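Protease/Reverse transcriptase/ribonuclease H (Eastern chimpanzee simian foamy virus, PDB 7KSF) probably combines aspartic protease, RNA- and DNA-templated DNA synthesis and ribonuclease H activities in one chain. Local coordinates at residues V591-G596 and G613-T618; P659-T664 and T713-K718; M640-A645 and T664-V669; F648-A653 and K700-C705. The protein carries 1 engineered substitution. All coordinates share one frame; numbering follows the deposited sequence.

Contact 1: residues V591-G596 and G613-T618; sequences VFYTDG and GIVHAT. With CA (calcium ion), chain B.
F592 and H616 face each other as a non-hydrogen-bonded antiparallel pair, their rings inclined at 49° with centroids 4.3 Å apart, neither stacked nor edge-to-face. CE2 of F592 lies above one face of the imidazole, displaced toward its rim. The two side chains leave their backbones differently: CG of F592 is anti to its carbonyl carbon (chi1 -81°), whereas CG of H616 is anti to its backbone N (chi1 -169°). I614, two residues before H616 on the same face, brings its CG2 to the edge of the F592 ring, 4.0 Å from CD1. These strands are the first and second of the RNase H fold, a five-stranded mixed sheet of order 3-2-1-4-5, and they form the first of its antiparallel hairpins. On the opposite face Y593 lies obliquely against V615, with CB to CB at 4.1 Å. The Y593 ring edge meets A617 CB, 3.6 Å from CE2, and V591 CB packs on the same A617 CB. Paired backbone bonds join V591 with A617 and Y593 with V615; between D595 and G613 the bond from G613 N to D595 O is sound and its return partner is weak. T594 OG1 probably hydrogen-bonds I663 O of strand 660-664, at a doubtfully short distance. Past D595, whose carboxylate lies close to those of D665 and D736, G596 O binds the calcium ion that E642 also holds.

Contact 2: residues P659-T664 and T713-K718; sequences PVLVIT and TIQHEK
L661 and T713 lead a parallel strand pairing whose backbone bonds are concentrated at its N-terminal end. T713 N donates to V660 O at 3.2 Å, V662 N to T713 O at 2.9 Å, and Q715 N to V662 O at 3.2 Å, so T713 and V662 are each gripped through both N and O. Weaker CA-H...O contacts support the ladder, from L661 CA to T713 O and from I714 CA to V662 O. The strand axes diverge by 32°, and after the bond from Q715 N to V662 O the pairing is loose. Among polar side-chain atoms, T713 OG1 lies 3.1 Å from V660 O and is also within weak hydrogen-bonding distance of the Y588 hydroxyl. Apolar contacts centre on L661. Its CG stands anti to the backbone N (chi1 172°), and CD1 beyond it lies 3.7 Å from Q715 CG. CD2 reaches the amide end, 3.8 Å from Q715 CD, as the extended glutamine chain crosses the leucine at about a right angle. On the other face, V662 CB and I714 CG1 meet more distantly at 4.4 Å. The two strands are the fourth and fifth of the RNase H sheet, joined through helices 667-683 and 694-708 in a beta-alpha-beta crossover. Strand 660-664 lies between strand 590-597 and strand 712-716; V660, V662 and T664 pack on helix 638-654, while I714 and H716 touch helix 667-683.

Contact 3: residues M640-A645 and T664-V669; sequences MAEIAA and TDSFYV. With CA (calcium ion), chain B.
Here a metal-binding helix residue, E642, packs against the turn that holds D665 and S666, joining helix 638-654 to the start of helix 667-683 in the RNase H fold. E642, D665 and the nearby D595 are consistent with the acidic cluster that forms the active site in this family. E642 contributes the most buried surface. Its chain is extended beyond CG, and OE2 binds the calcium ion while OE1 points back at S666 CB. The carboxylates of E642 and D665 stand nearly perpendicular, 84° between planes, with OE2 and D665 OD2 3.3 Å apart; both are acceptors, so the two are not hydrogen-bonded. S666 occupies the N-cap position of helix 667-683, its OG anti to the backbone N (chi1 179°) and accepting a weak bond from Y668 N at 3.3 Å. Away from the metal, methyl groups make the contact: T664 CG2 rests 3.8 Å from E642 O, beside V646 of the same helix. Three residues after the N-cap, V669 CG2 touches both E642 O, 3.7 Å away, and, as an apolar partner, I643 CG1, at 3.8 Å.

Contact 4: residues F648-A653 and K700-C705; sequences FACKKA and KSIAEC
C705 and C650 carry most of the surface buried here, with K651 adding a share at the exposed side. They join helix 638-654 to helix 694-708, two helices of the RNase H fold whose short segments run at 23° to each other with axes 9.7 Å apart. C705 reaches across with SG anti to its backbone N (chi1 -164°), setting the sulfur against the opposite helix backbone. There it lies 3.6 Å from C650 CB and 3.3 Å from C650 O. The sulfur of C650 turns the other way, anti to its own carbonyl carbon (chi1 -81°), and faces I702 CG2 at 4.2 Å. The two SG atoms are therefore 4.9 Å apart, and the cysteines pack as thiols without a disulfide. K651, its chain extended beyond CG, runs from the cysteines in the direction of S701, and its backbone N lies near C705 SG. E647, one turn earlier on the same helix, is shared by the polar ends: it accepts a weak hydrogen bond from S701 OG and makes a long, weak ion pair with K651 NZ. One bond short of NZ, CE of K651 comes to 3.9 Å from S701 OG.

From the N terminus, contact 1 comes first and closes the short loop between strands 590-597 and 610-618 before any other contact opens. The remaining three open in the order 3, 4, 2, at residues 640, 648 and 659, and reach their partners in the same order, so each crosses the other two and none nests. Contact 3 closes the span from helix 638-654 over strand 660-664, contact 4 the longer span to helix 694-708, and contact 2 the span to strand 712-716. T664 belongs to both contacts 2 and 3. Strand 590-597 joins contact 1 to contact 2 within one sheet, and the calcium ion joins contacts 1 and 3, while A649 packs contact 4 onto F592 and V662.

Contact 1: residues V591-G596 and G613-T618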
loop_
_atom_site.group_PDB
_atom_site.type_symbol
_atom_site.label_atom_id
_atom_site.label_comp_id
_atom_site.label_asym_id
_atom_site.label_seq_id
_atom_site.Cartn_x
_atom_site.Cartn_y
_atom_site.Cartn_z
ATOM N N VAL A 591 -23.983 -14.228 1.936
ATOM C CA VAL A 591 -24.082 -15.447 2.729
ATOM C C VAL A 591 -24.421 -16.594 1.784
ATOM O O VAL A 591 -25.373 -16.497 1.000
ATOM C CB VAL A 591 -25.139 -15.322 3.841
ATOM C CG1 VAL A 591 -25.293 -16.640 4.582
ATOM C CG2 VAL A 591 -24.760 -14.207 4.802
ATOM N N PHE A 592 -23.638 -17.665 1.855
ATOM C CA PHE A 592 -23.786 -18.814 0.969
ATOM C C PHE A 592 -24.092 -20.050 1.801
ATOM O O PHE A 592 -23.244 -20.514 2.571
ATOM C CB PHE A 592 -22.526 -19.020 0.129
ATOM C CG PHE A 592 -22.445 -18.123 -1.071
ATOM C CD1 PHE A 592 -22.912 -18.550 -2.304
ATOM C CD2 PHE A 592 -21.904 -16.852 -0.969
ATOM C CE1 PHE A 592 -22.842 -17.728 -3.412
ATOM C CE2 PHE A 592 -21.829 -16.026 -2.076
ATOM C CZ PHE A 592 -22.298 -16.463 -3.299
ATOM N N TYR A 593 -25.304 -20.576 1.653
ATOM C CA TYR A 593 -25.683 -21.831 2.285
ATOM C C TYR A 593 -25.459 -22.970 1.298
ATOM O O TYR A 593 -25.858 -22.874 0.133
ATOM C CB TYR A 593 -27.144 -21.804 2.733
ATOM C CG TYR A 593 -27.483 -20.699 3.701
ATOM C CD1 TYR A 593 -27.219 -20.830 5.057
ATOM C CD2 TYR A 593 -28.078 -19.526 3.259
ATOM C CE1 TYR A 593 -27.529 -19.821 5.946
ATOM C CE2 TYR A 593 -28.392 -18.511 4.138
ATOM C CZ TYR A 593 -28.116 -18.662 5.481
ATOM O OH TYR A 593 -28.428 -17.654 6.363
ATOM N N THR A 594 -24.819 -24.039 1.762
ATOM C CA THR A 594 -24.542 -25.192 0.922
ATOM C C THR A 594 -25.007 -26.467 1.610
ATOM O O THR A 594 -25.229 -26.501 2.825
ATOM C CB THR A 594 -23.045 -25.318 0.585
ATOM O OG1 THR A 594 -22.294 -25.497 1.793
ATOM C CG2 THR A 594 -22.555 -24.077 -0.142
ATOM N N ASP A 595 -25.145 -27.514 0.805
ATOM C CA ASP A 595 -25.555 -28.832 1.276
ATOM C C ASP A 595 -25.368 -29.820 0.132
ATOM O O ASP A 595 -25.098 -29.433 -1.007
ATOM C CB ASP A 595 -27.006 -28.825 1.769
ATOM C CG ASP A 595 -27.371 -30.082 2.530
ATOM O OD1 ASP A 595 -27.766 -31.073 1.880
ATOM O OD2 ASP A 595 -27.258 -30.082 3.771
ATOM N N GLY A 596 -25.516 -31.103 0.453
ATOM C CA GLY A 596 -25.401 -32.161 -0.530
ATOM C C GLY A 596 -25.924 -33.493 -0.034
ATOM O O GLY A 596 -25.651 -33.899 1.101
ATOM N N GLY A 613 -26.740 -28.290 -3.224
ATOM C CA GLY A 613 -27.581 -27.110 -3.228
ATOM C C GLY A 613 -26.848 -25.872 -2.752
ATOM O O GLY A 613 -26.089 -25.933 -1.782
ATOM N N ILE A 614 -27.065 -24.744 -3.425
ATOM C CA ILE A 614 -26.373 -23.499 -3.121
ATOM C C ILE A 614 -27.402 -22.379 -3.049
ATOM O O ILE A 614 -28.297 -22.290 -3.897
ATOM C CB ILE A 614 -25.286 -23.172 -4.169
ATOM C CG1 ILE A 614 -24.214 -24.270 -4.208
ATOM C CG2 ILE A 614 -24.648 -21.823 -3.883
ATOM C CD1 ILE A 614 -24.476 -25.368 -5.225
ATOM N N VAL A 615 -27.276 -21.525 -2.031
ATOM C CA VAL A 615 -28.183 -20.402 -1.817
ATOM C C VAL A 615 -27.353 -19.152 -1.565
ATOM O O VAL A 615 -26.453 -19.161 -0.719
ATOM C CB VAL A 615 -29.143 -20.656 -0.637
ATOM C CG1 VAL A 615 -30.003 -19.430 -0.378
ATOM C CG2 VAL A 615 -30.009 -21.876 -0.901
ATOM N N HIS A 616 -27.656 -18.078 -2.295
ATOM C CA HIS A 616 -27.025 -16.777 -2.088
ATOM C C HIS A 616 -27.998 -15.902 -1.308
ATOM O O HIS A 616 -29.062 -15.539 -1.820
ATOM C CB HIS A 616 -26.641 -16.129 -3.417
ATOM C CG HIS A 616 -25.765 -14.921 -3.270
ATOM N ND1 HIS A 616 -24.751 -14.627 -4.158
ATOM C CD2 HIS A 616 -25.750 -13.936 -2.343
ATOM C CE1 HIS A 616 -24.150 -13.512 -3.781
ATOM N NE2 HIS A 616 -24.735 -13.073 -2.682
ATOM N N ALA A 617 -27.631 -15.559 -0.076
ATOM C CA ALA A 617 -28.472 -14.765 0.807
ATOM C C ALA A 617 -27.740 -13.503 1.236
ATOM O O ALA A 617 -26.527 -13.522 1.465
ATOM C CB ALA A 617 -28.890 -15.569 2.040
ATOM N N THR A 618 -28.490 -12.410 1.346
ATOM C CA THR A 618 -27.967 -11.127 1.801
ATOM C C THR A 618 -28.762 -10.676 3.016
ATOM O O THR A 618 -29.995 -10.694 2.995
ATOM C CB THR A 618 -28.042 -10.071 0.693
ATOM O OG1 THR A 618 -29.404 -9.897 0.284
ATOM C CG2 THR A 618 -27.204 -10.493 -0.506
HETATM CA CA CA B . -25.649 -33.109 2.611
#

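Contact 2: residues P659-T664 and T713-K718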
loop_
_atom_site.group_PDB
_atom_site.type_symbol
_atom_site.label_atom_id
_atom_site.label_comp_id
_atom_site.label_asym_id
_atom_site.label_seq_id
_atom_site.Cartn_x
_atom_site.Cartn_y
_atom_site.Cartn_z
ATOM N N PRO A 659 -16.850 -8.873 1.933
ATOM C CA PRO A 659 -16.868 -9.964 2.923
ATOM C C PRO A 659 -18.046 -10.901 2.688
ATOM O O PRO A 659 -19.200 -10.471 2.642
ATOM C CB PRO A 659 -16.989 -9.225 4.261
ATOM C CG PRO A 659 -17.690 -7.954 3.911
ATOM C CD PRO A 659 -17.201 -7.576 2.537
ATOM N N VAL A 660 -17.746 -12.192 2.548
ATOM C CA VAL A 660 -18.756 -13.214 2.328
ATOM C C VAL A 660 -18.510 -14.365 3.295
ATOM O O VAL A 660 -17.440 -14.493 3.891
ATOM C CB VAL A 660 -18.763 -13.727 0.871
ATOM C CG1 VAL A 660 -19.268 -12.641 -0.068
ATOM C CG2 VAL A 660 -17.371 -14.179 0.466
ATOM N N LEU A 661 -19.529 -15.210 3.441
ATOM C CA LEU A 661 -19.488 -16.325 4.376
ATOM C C LEU A 661 -20.189 -17.526 3.759
ATOM O O LEU A 661 -21.346 -17.427 3.345
ATOM C CB LEU A 661 -20.147 -15.949 5.710
ATOM C CG LEU A 661 -20.347 -17.061 6.739
ATOM C CD1 LEU A 661 -19.022 -17.703 7.112
ATOM C CD2 LEU A 661 -21.047 -16.515 7.975
ATOM N N VAL A 662 -19.485 -18.655 3.700
ATOM C CA VAL A 662 -20.030 -19.897 3.168
ATOM C C VAL A 662 -20.269 -20.853 4.329
ATOM O O VAL A 662 -19.500 -20.887 5.296
ATOM C CB VAL A 662 -19.093 -20.527 2.115
ATOM C CG1 VAL A 662 -19.775 -21.691 1.412
ATOM C CG2 VAL A 662 -18.645 -19.481 1.108
ATOM N N ILE A 663 -21.347 -21.629 4.233
ATOM C CA ILE A 663 -21.794 -22.495 5.317
ATOM C C ILE A 663 -21.994 -23.903 4.771
ATOM O O ILE A 663 -22.658 -24.087 3.747
ATOM C CB ILE A 663 -23.093 -21.979 5.961
ATOM C CG1 ILE A 663 -22.873 -20.596 6.583
ATOM C CG2 ILE A 663 -23.608 -22.962 7.002
ATOM C CD1 ILE A 663 -23.170 -19.438 5.650
ATOM N N THR A 664 -21.429 -24.891 5.461
ATOM C CA THR A 664 -21.540 -26.287 5.067
ATOM C C THR A 664 -22.268 -27.077 6.144
ATOM O O THR A 664 -21.983 -26.931 7.336
ATOM C CB THR A 664 -20.164 -26.914 4.834
ATOM O OG1 THR A 664 -19.325 -25.991 4.132
ATOM C CG2 THR A 664 -20.300 -28.186 4.015
ATOM N N THR A 713 -14.934 -16.458 4.488
ATOM C CA THR A 713 -14.914 -17.198 5.739
ATOM C C THR A 713 -15.855 -18.390 5.639
ATOM O O THR A 713 -16.796 -18.400 4.843
ATOM C CB THR A 713 -15.319 -16.304 6.917
ATOM O OG1 THR A 713 -16.565 -15.663 6.621
ATOM C CG2 THR A 713 -14.257 -15.246 7.169
ATOM N N ILE A 714 -15.588 -19.404 6.457
ATOM C CA ILE A 714 -16.310 -20.671 6.408
ATOM C C ILE A 714 -16.693 -21.071 7.824
ATOM O O ILE A 714 -15.823 -21.211 8.693
ATOM C CB ILE A 714 -15.476 -21.775 5.740
ATOM C CG1 ILE A 714 -15.310 -21.485 4.247
ATOM C CG2 ILE A 714 -16.119 -23.136 5.964
ATOM C CD1 ILE A 714 -14.521 -22.532 3.502
ATOM N N GLN A 715 -17.993 -21.257 8.053
ATOM C CA GLN A 715 -18.544 -21.723 9.315
ATOM C C GLN A 715 -19.049 -23.158 9.165
ATOM O O GLN A 715 -18.810 -23.822 8.149
ATOM C CB GLN A 715 -19.664 -20.791 9.787
ATOM C CG GLN A 715 -19.200 -19.473 10.367
ATOM C CD GLN A 715 -20.340 -18.678 10.969
ATOM O OE1 GLN A 715 -21.487 -19.126 10.977
ATOM N NE2 GLN A 715 -20.033 -17.491 11.480
ATOM N N HIS A 716 -19.766 -23.625 10.183
ATOM C CA HIS A 716 -20.341 -24.965 10.185
ATOM C C HIS A 716 -21.459 -25.008 11.211
ATOM O O HIS A 716 -21.267 -24.584 12.354
ATOM C CB HIS A 716 -19.281 -26.028 10.499
ATOM C CG HIS A 716 -18.324 -25.623 11.577
ATOM N ND1 HIS A 716 -17.107 -25.035 11.306
ATOM C CD2 HIS A 716 -18.400 -25.724 12.923
ATOM C CE1 HIS A 716 -16.474 -24.791 12.439
ATOM N NE2 HIS A 716 -17.238 -25.198 13.436
ATOM N N GLU A 717 -22.620 -25.523 10.793
ATOM C CA GLU A 717 -23.806 -25.639 11.684
ATOM C C GLU A 717 -24.514 -26.969 11.404
ATOM O O GLU A 717 -24.949 -27.175 10.255
ATOM C CB GLU A 717 -24.753 -24.456 11.469
ATOM C CG GLU A 717 -24.263 -23.169 12.104
ATOM C CD GLU A 717 -25.312 -22.074 12.207
ATOM O OE1 GLU A 717 -26.502 -22.377 11.989
ATOM O OE2 GLU A 717 -24.937 -20.922 12.504
ATOM N N LYS A 718 -24.613 -27.833 12.420
ATOM C CA LYS A 718 -25.275 -29.157 12.274
ATOM C C LYS A 718 -26.661 -28.962 11.647
ATOM O O LYS A 718 -26.892 -29.502 10.546
ATOM C CB LYS A 718 -25.381 -29.855 13.635
ATOM C CG LYS A 718 -26.142 -31.174 13.631
ATOM C CD LYS A 718 -26.177 -31.849 14.986
ATOM C CE LYS A 718 -24.859 -31.764 15.726
ATOM N NZ LYS A 718 -24.952 -32.353 17.083
#

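Contact 3: residues M640-A645 and T664-V669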
loop_
_atom_site.group_PDB
_atom_site.type_symbol
_atom_site.label_atom_id
_atom_site.label_comp_id
_atom_site.label_asym_id
_atom_site.label_seq_id
_atom_site.Cartn_x
_atom_site.Cartn_y
_atom_site.Cartn_z
ATOM N N MET A 640 -19.066 -35.618 -0.784
ATOM C CA MET A 640 -18.600 -34.998 -2.021
ATOM C C MET A 640 -19.635 -34.016 -2.549
ATOM O O MET A 640 -19.291 -32.917 -3.002
ATOM C CB MET A 640 -18.295 -36.072 -3.069
ATOM C CG MET A 640 -17.166 -35.731 -4.034
ATOM S SD MET A 640 -17.474 -34.290 -5.071
ATOM C CE MET A 640 -19.025 -34.746 -5.845
ATOM N N ALA A 641 -20.915 -34.395 -2.498
ATOM C CA ALA A 641 -21.976 -33.448 -2.817
ATOM C C ALA A 641 -21.936 -32.247 -1.878
ATOM O O ALA A 641 -22.249 -31.122 -2.284
ATOM C CB ALA A 641 -23.336 -34.141 -2.754
ATOM N N GLU A 642 -21.559 -32.464 -0.617
ATOM C CA GLU A 642 -21.332 -31.352 0.294
ATOM C C GLU A 642 -19.946 -30.747 0.127
ATOM O O GLU A 642 -19.715 -29.623 0.586
ATOM C CB GLU A 642 -21.547 -31.808 1.740
ATOM C CG GLU A 642 -22.974 -32.249 2.020
ATOM C CD GLU A 642 -23.184 -32.720 3.439
ATOM O OE1 GLU A 642 -22.248 -33.301 4.016
ATOM O OE2 GLU A 642 -24.291 -32.508 3.980
ATOM N N ILE A 643 -19.027 -31.464 -0.522
ATOM C CA ILE A 643 -17.726 -30.897 -0.860
ATOM C C ILE A 643 -17.828 -30.022 -2.103
ATOM O O ILE A 643 -17.388 -28.867 -2.104
ATOM C CB ILE A 643 -16.682 -32.014 -1.048
ATOM C CG1 ILE A 643 -16.174 -32.522 0.303
ATOM C CG2 ILE A 643 -15.512 -31.527 -1.896
ATOM C CD1 ILE A 643 -15.137 -33.619 0.186
ATOM N N ALA A 644 -18.406 -30.556 -3.179
ATOM C CA ALA A 644 -18.550 -29.773 -4.401
ATOM C C ALA A 644 -19.533 -28.624 -4.236
ATOM O O ALA A 644 -19.531 -27.700 -5.059
ATOM C CB ALA A 644 -18.983 -30.670 -5.561
ATOM N N ALA A 645 -20.369 -28.652 -3.195
ATOM C CA ALA A 645 -21.344 -27.585 -3.001
ATOM C C ALA A 645 -20.672 -26.262 -2.659
ATOM O O ALA A 645 -21.223 -25.196 -2.952
ATOM C CB ALA A 645 -22.339 -27.970 -1.907
ATOM N N THR A 664 -21.429 -24.891 5.461
ATOM C CA THR A 664 -21.540 -26.287 5.067
ATOM C C THR A 664 -22.268 -27.077 6.144
ATOM O O THR A 664 -21.983 -26.931 7.336
ATOM C CB THR A 664 -20.164 -26.914 4.834
ATOM O OG1 THR A 664 -19.325 -25.991 4.132
ATOM C CG2 THR A 664 -20.300 -28.186 4.015
ATOM N N ASP A 665 -23.209 -27.922 5.718
ATOM C CA ASP A 665 -23.829 -28.857 6.650
ATOM C C ASP A 665 -22.833 -29.908 7.127
ATOM O O ASP A 665 -22.988 -30.455 8.226
ATOM C CB ASP A 665 -25.038 -29.521 5.992
ATOM C CG ASP A 665 -25.763 -30.466 6.926
ATOM O OD1 ASP A 665 -25.807 -30.186 8.142
ATOM O OD2 ASP A 665 -26.291 -31.488 6.443
ATOM N N SER A 666 -21.808 -30.189 6.328
ATOM C CA SER A 666 -20.818 -31.197 6.682
ATOM C C SER A 666 -19.827 -30.655 7.699
ATOM O O SER A 666 -19.423 -29.490 7.641
ATOM C CB SER A 666 -20.065 -31.664 5.437
ATOM O OG SER A 666 -19.075 -32.624 5.767
ATOM N N PHE A 667 -19.430 -31.516 8.635
ATOM C CA PHE A 667 -18.370 -31.162 9.573
ATOM C C PHE A 667 -17.003 -31.218 8.908
ATOM O O PHE A 667 -16.148 -30.362 9.164
ATOM C CB PHE A 667 -18.405 -32.093 10.786
ATOM C CG PHE A 667 -17.978 -33.505 10.481
ATOM C CD1 PHE A 667 -16.705 -33.944 10.812
ATOM C CD2 PHE A 667 -18.842 -34.387 9.854
ATOM C CE1 PHE A 667 -16.307 -35.239 10.529
ATOM C CE2 PHE A 667 -18.451 -35.683 9.569
ATOM C CZ PHE A 667 -17.182 -36.108 9.907
ATOM N N TYR A 668 -16.782 -32.213 8.044
ATOM C CA TYR A 668 -15.457 -32.436 7.477
ATOM C C TYR A 668 -15.030 -31.300 6.557
ATOM O O TYR A 668 -13.837 -30.991 6.469
ATOM C CB TYR A 668 -15.428 -33.763 6.722
ATOM C CG TYR A 668 -14.101 -34.072 6.068
ATOM C CD1 TYR A 668 -13.056 -34.622 6.800
ATOM C CD2 TYR A 668 -13.891 -33.823 4.717
ATOM C CE1 TYR A 668 -11.843 -34.910 6.209
ATOM C CE2 TYR A 668 -12.680 -34.104 4.118
ATOM C CZ TYR A 668 -11.657 -34.647 4.869
ATOM O OH TYR A 668 -10.449 -34.932 4.276
ATOM N N VAL A 669 -15.983 -30.669 5.869
ATOM C CA VAL A 669 -15.634 -29.622 4.916
ATOM C C VAL A 669 -15.124 -28.384 5.642
ATOM O O VAL A 669 -14.045 -27.866 5.335
ATOM C CB VAL A 669 -16.841 -29.295 4.019
ATOM C CG1 VAL A 669 -16.487 -28.196 3.028
ATOM C CG2 VAL A 669 -17.306 -30.542 3.287
HETATM CA CA CA B . -25.649 -33.109 2.611
#

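Contact 4: residues F648-A653 and K700-C705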
loop_
_atom_site.group_PDB
_atom_site.type_symbol
_atom_site.label_atom_id
_atom_site.label_comp_id
_atom_site.label_asym_id
_atom_site.label_seq_id
_atom_site.Cartn_x
_atom_site.Cartn_y
_atom_site.Cartn_z
ATOM N N PHE A 648 -18.507 -24.548 -5.866
ATOM C CA PHE A 648 -19.383 -23.671 -6.632
ATOM C C PHE A 648 -19.617 -22.357 -5.892
ATOM O O PHE A 648 -19.594 -21.282 -6.499
ATOM C CB PHE A 648 -20.702 -24.390 -6.909
ATOM C CG PHE A 648 -21.594 -23.682 -7.873
ATOM C CD1 PHE A 648 -22.573 -22.817 -7.417
ATOM C CD2 PHE A 648 -21.467 -23.890 -9.234
ATOM C CE1 PHE A 648 -23.402 -22.166 -8.302
ATOM C CE2 PHE A 648 -22.293 -23.241 -10.125
ATOM C CZ PHE A 648 -23.265 -22.377 -9.659
ATOM N N ALA A 649 -19.826 -22.426 -4.575
ATOM C CA ALA A 649 -20.113 -21.215 -3.810
ATOM C C ALA A 649 -18.890 -20.310 -3.709
ATOM O O ALA A 649 -19.025 -19.081 -3.697
ATOM C CB ALA A 649 -20.624 -21.578 -2.418
ATOM N N CYS A 650 -17.691 -20.895 -3.631
ATOM C CA CYS A 650 -16.474 -20.090 -3.540
ATOM C C CYS A 650 -16.283 -19.240 -4.789
ATOM O O CYS A 650 -15.929 -18.059 -4.702
ATOM C CB CYS A 650 -15.259 -20.992 -3.319
ATOM S SG CYS A 650 -14.994 -21.531 -1.618
ATOM N N LYS A 651 -16.504 -19.833 -5.963
ATOM C CA LYS A 651 -16.300 -19.104 -7.213
ATOM C C LYS A 651 -17.250 -17.917 -7.315
ATOM O O LYS A 651 -16.825 -16.790 -7.593
ATOM C CB LYS A 651 -16.477 -20.051 -8.400
ATOM C CG LYS A 651 -15.500 -21.214 -8.388
ATOM C CD LYS A 651 -15.749 -22.182 -9.533
ATOM C CE LYS A 651 -14.765 -23.344 -9.476
ATOM N NZ LYS A 651 -14.954 -24.309 -10.594
ATOM N N LYS A 652 -18.541 -18.148 -7.061
ATOM C CA LYS A 652 -19.537 -17.091 -7.200
ATOM C C LYS A 652 -19.258 -15.898 -6.293
ATOM O O LYS A 652 -19.792 -14.812 -6.540
ATOM C CB LYS A 652 -20.930 -17.652 -6.915
ATOM C CG LYS A 652 -21.318 -18.793 -7.834
ATOM C CD LYS A 652 -21.101 -18.416 -9.289
ATOM C CE LYS A 652 -21.258 -19.621 -10.199
ATOM N NZ LYS A 652 -20.998 -19.289 -11.627
ATOM N N ALA A 653 -18.433 -16.071 -5.258
ATOM C CA ALA A 653 -18.063 -14.951 -4.399
ATOM C C ALA A 653 -16.999 -14.060 -5.026
ATOM O O ALA A 653 -16.881 -12.893 -4.635
ATOM C CB ALA A 653 -17.571 -15.467 -3.044
ATOM N N LYS A 700 -7.730 -28.611 -4.563
ATOM C CA LYS A 700 -6.878 -27.577 -5.139
ATOM C C LYS A 700 -7.704 -26.389 -5.611
ATOM O O LYS A 700 -7.352 -25.232 -5.354
ATOM C CB LYS A 700 -6.057 -28.152 -6.295
ATOM C CG LYS A 700 -5.081 -29.244 -5.896
ATOM C CD LYS A 700 -4.315 -29.745 -7.108
ATOM C CE LYS A 700 -3.117 -30.585 -6.705
ATOM N NZ LYS A 700 -2.483 -31.206 -7.897
ATOM N N SER A 701 -8.820 -26.663 -6.287
ATOM C CA SER A 701 -9.652 -25.589 -6.822
ATOM C C SER A 701 -10.189 -24.694 -5.713
ATOM O O SER A 701 -10.319 -23.477 -5.896
ATOM C CB SER A 701 -10.802 -26.176 -7.641
ATOM O OG SER A 701 -11.622 -25.153 -8.173
ATOM N N ILE A 702 -10.507 -25.277 -4.557
ATOM C CA ILE A 702 -10.939 -24.469 -3.419
ATOM C C ILE A 702 -9.774 -23.654 -2.874
ATOM O O ILE A 702 -9.939 -22.493 -2.489
ATOM C CB ILE A 702 -11.563 -25.365 -2.334
ATOM C CG1 ILE A 702 -12.658 -26.246 -2.939
ATOM C CG2 ILE A 702 -12.132 -24.522 -1.206
ATOM C CD1 ILE A 702 -13.202 -27.284 -1.984
ATOM N N ALA A 703 -8.580 -24.248 -2.843
ATOM C CA ALA A 703 -7.409 -23.537 -2.340
ATOM C C ALA A 703 -7.075 -22.337 -3.216
ATOM O O ALA A 703 -6.798 -21.242 -2.711
ATOM C CB ALA A 703 -6.218 -24.490 -2.252
ATOM N N GLU A 704 -7.099 -22.526 -4.533
ATOM C CA GLU A 704 -6.790 -21.426 -5.440
ATOM C C GLU A 704 -7.837 -20.328 -5.355
ATOM O O GLU A 704 -7.504 -19.136 -5.403
ATOM C CB GLU A 704 -6.674 -21.943 -6.873
ATOM C CG GLU A 704 -5.663 -23.057 -7.036
ATOM C CD GLU A 704 -5.835 -23.792 -8.345
ATOM O OE1 GLU A 704 -6.792 -23.468 -9.079
ATOM O OE2 GLU A 704 -5.023 -24.694 -8.637
ATOM N N CYS A 705 -9.110 -20.703 -5.225
ATOM C CA CYS A 705 -10.170 -19.707 -5.143
ATOM C C CYS A 705 -10.014 -18.844 -3.899
ATOM O O CYS A 705 -10.230 -17.627 -3.943
ATOM C CB CYS A 705 -11.534 -20.395 -5.161
ATOM S SG CYS A 705 -12.930 -19.301 -5.518
#